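Local coordinates for protein peptidoglycan glycosyltransferase (Burkholderia ambifaria, PDB 5UY7) that is a penicillin-binding protein with a dimerisation domain and a transpeptidase-type domain of the beta-lactamase clan, at residues Asn489-Val494 with Leu527-Asn532. Residues are numbered along the deposited sequence; the frame is centred on the assembly and turned at random.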
loop_
_atom_site.group_PDB
_atom_site.type_symbol
_atom_site.label_atom_id
_atom_site.label_comp_id
_atom_site.label_asym_id
_atom_site.label_seq_id
_atom_site.Cartn_x
_atom_site.Cartn_y
_atom_site.Cartn_z
ATOM N N ASN A 489 9.520 4.292 12.832
ATOM C CA ASN A 489 8.462 3.780 13.704
ATOM C C ASN A 489 7.177 4.547 13.420
ATOM O O ASN A 489 6.839 5.505 14.132
ATOM C CB ASN A 489 8.864 3.889 15.172
ATOM C CG ASN A 489 10.105 3.085 15.482
ATOM O OD1 ASN A 489 10.228 1.932 15.064
ATOM N ND2 ASN A 489 11.044 3.696 16.186
ATOM N N PRO A 490 6.418 4.141 12.408
ATOM C CA PRO A 490 5.306 4.987 11.966
ATOM C C PRO A 490 4.174 5.062 12.970
ATOM O O PRO A 490 3.906 4.129 13.740
ATOM C CB PRO A 490 4.841 4.336 10.657
ATOM C CG PRO A 490 5.471 2.979 10.629
ATOM C CD PRO A 490 6.689 3.029 11.479
ATOM N N ARG A 491 3.523 6.217 12.949
ATOM C CA ARG A 491 2.340 6.497 13.744
ATOM C C ARG A 491 1.054 6.311 12.962
ATOM O O ARG A 491 0.035 5.910 13.545
ATOM C CB ARG A 491 2.406 7.936 14.263
ATOM C CG ARG A 491 1.205 8.349 15.078
ATOM C CD ARG A 491 1.605 9.299 16.172
ATOM N NE ARG A 491 0.435 9.805 16.872
ATOM C CZ ARG A 491 0.483 10.765 17.784
ATOM N NH1 ARG A 491 1.648 11.311 18.096
ATOM N NH2 ARG A 491 -0.630 11.175 18.376
ATOM N N ILE A 492 1.072 6.601 11.660
ATOM C CA ILE A 492 -0.131 6.519 10.844
ATOM C C ILE A 492 0.154 5.765 9.556
ATOM O O ILE A 492 1.287 5.720 9.062
ATOM C CB ILE A 492 -0.703 7.917 10.516
ATOM C CG1 ILE A 492 0.309 8.733 9.697
ATOM C CG2 ILE A 492 -1.116 8.633 11.807
ATOM C CD1 ILE A 492 -0.215 10.131 9.309
ATOM N N VAL A 493 -0.895 5.155 9.023
ATOM C CA VAL A 493 -0.945 4.706 7.641
ATOM C C VAL A 493 -1.901 5.634 6.918
ATOM O O VAL A 493 -2.968 5.956 7.451
ATOM C CB VAL A 493 -1.410 3.247 7.540
ATOM C CG1 VAL A 493 -1.890 2.937 6.124
ATOM C CG2 VAL A 493 -0.270 2.325 7.936
ATOM N N VAL A 494 -1.504 6.101 5.735
ATOM C CA VAL A 494 -2.336 6.975 4.914
ATOM C C VAL A 494 -2.556 6.303 3.572
ATOM O O VAL A 494 -1.592 5.919 2.902
ATOM C CB VAL A 494 -1.696 8.360 4.720
ATOM C CG1 VAL A 494 -2.537 9.211 3.763
ATOM C CG2 VAL A 494 -1.543 9.057 6.068
ATOM N N LEU A 527 -0.412 16.589 14.947
ATOM C CA LEU A 527 -0.159 15.716 16.089
ATOM C C LEU A 527 1.131 16.046 16.821
ATOM O O LEU A 527 1.517 15.299 17.727
ATOM C CB LEU A 527 -0.117 14.259 15.633
ATOM C CG LEU A 527 -1.442 13.763 15.065
ATOM C CD1 LEU A 527 -1.302 12.326 14.609
ATOM C CD2 LEU A 527 -2.566 13.915 16.089
ATOM N N ASN A 528 1.801 17.141 16.452
ATOM C CA ASN A 528 3.049 17.573 17.090
ATOM C C ASN A 528 4.161 16.544 16.950
ATOM O O ASN A 528 5.044 16.463 17.809
ATOM C CB ASN A 528 2.843 17.910 18.572
ATOM C CG ASN A 528 1.847 19.022 18.782
ATOM O OD1 ASN A 528 1.848 20.029 18.066
ATOM N ND2 ASN A 528 1.003 18.868 19.801
ATOM N N VAL A 529 4.137 15.759 15.882
ATOM C CA VAL A 529 5.255 14.838 15.643
ATOM C C VAL A 529 6.482 15.655 15.269
ATOM O O VAL A 529 6.414 16.478 14.341
ATOM C CB VAL A 529 4.907 13.852 14.540
ATOM C CG1 VAL A 529 6.109 12.942 14.264
ATOM C CG2 VAL A 529 3.657 13.061 14.912
ATOM N N PRO A 530 7.605 15.496 15.956
ATOM C CA PRO A 530 8.780 16.289 15.618
ATOM C C PRO A 530 9.308 15.887 14.254
ATOM O O PRO A 530 9.372 14.689 13.939
ATOM C CB PRO A 530 9.784 15.942 16.730
ATOM C CG PRO A 530 8.990 15.225 17.786
ATOM C CD PRO A 530 7.859 14.568 17.069
ATOM N N PRO A 531 9.674 16.857 13.420
ATOM C CA PRO A 531 10.367 16.533 12.170
ATOM C C PRO A 531 11.595 15.689 12.457
ATOM O O PRO A 531 12.277 15.877 13.469
ATOM C CB PRO A 531 10.745 17.907 11.606
ATOM C CG PRO A 531 9.736 18.845 12.209
ATOM C CD PRO A 531 9.487 18.310 13.587
ATOM N N ASN A 532 11.870 14.736 11.566
ATOM C CA ASN A 532 13.037 13.882 11.749
ATOM C C ASN A 532 13.858 13.757 10.472
ATOM O O ASN A 532 14.672 12.830 10.345
ATOM C CB ASN A 532 12.639 12.505 12.295
ATOM C CG ASN A 532 11.923 11.642 11.279
ATOM O OD1 ASN A 532 11.442 12.125 10.261
ATOM N ND2 ASN A 532 11.843 10.337 11.565
HETATM O O HOH W 1 3.147 13.615 19.145
HETATM O O HOH W 2 0.011 13.733 19.504
#
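Arg491 lays its guanidinium group over Leu527, just past the C-terminal end of helix 509-526. The packed part of this surface contact is small. CD1 of Leu527 lies over one face of the guanidinium, 3.6 Å above its plane and nearer the edge of the group than its centre. Its closest approach is to NE of Arg491, at 3.8 Å. CD2 of Leu527 sits 4.1 Å from NH2 of Arg491. Val529 adds one methyl, with CG2 reaching NH1 of Arg491 obliquely at 4.2 Å. The arginine gets there with CG anti to its own backbone nitrogen (chi1 179°) and a bend at chi2 (146°).

The other part of the contact is polar and runs through water. No direct hydrogen bond joins the two segments. NH1 of Arg491 donates to one water at 2.9 Å, which lies at the guanidinium edge, in plane. NH2 donates to a second water. Both waters donate in turn to the carbonyl oxygen of Leu527, at 2.7 Å and 2.8 Å. That oxygen thus receives two water bonds where the helix has ended. A Schellman motif closes the helix, with Asn528 as its positive-phi C-prime residue.

On the other segment, a classic beta bulge at Arg491 and Ile492, set against Ala485, opens strand 492-499. This strand is the central one of the five-stranded antiparallel sheet, which with helix 509-526 packed on it belongs to the penicillin-binding transpeptidase-type fold of the beta-lactamase clan. The contact therefore joins the entry to that strand with the turn that leaves helix 509-526. Val529 also packs on Met524 and Pro486. A positive guanidinium beside the carbonyl end of a helix is consistent with a favourable, water-screened interaction with the helix dipole, while the aliphatic contact beneath it is modest.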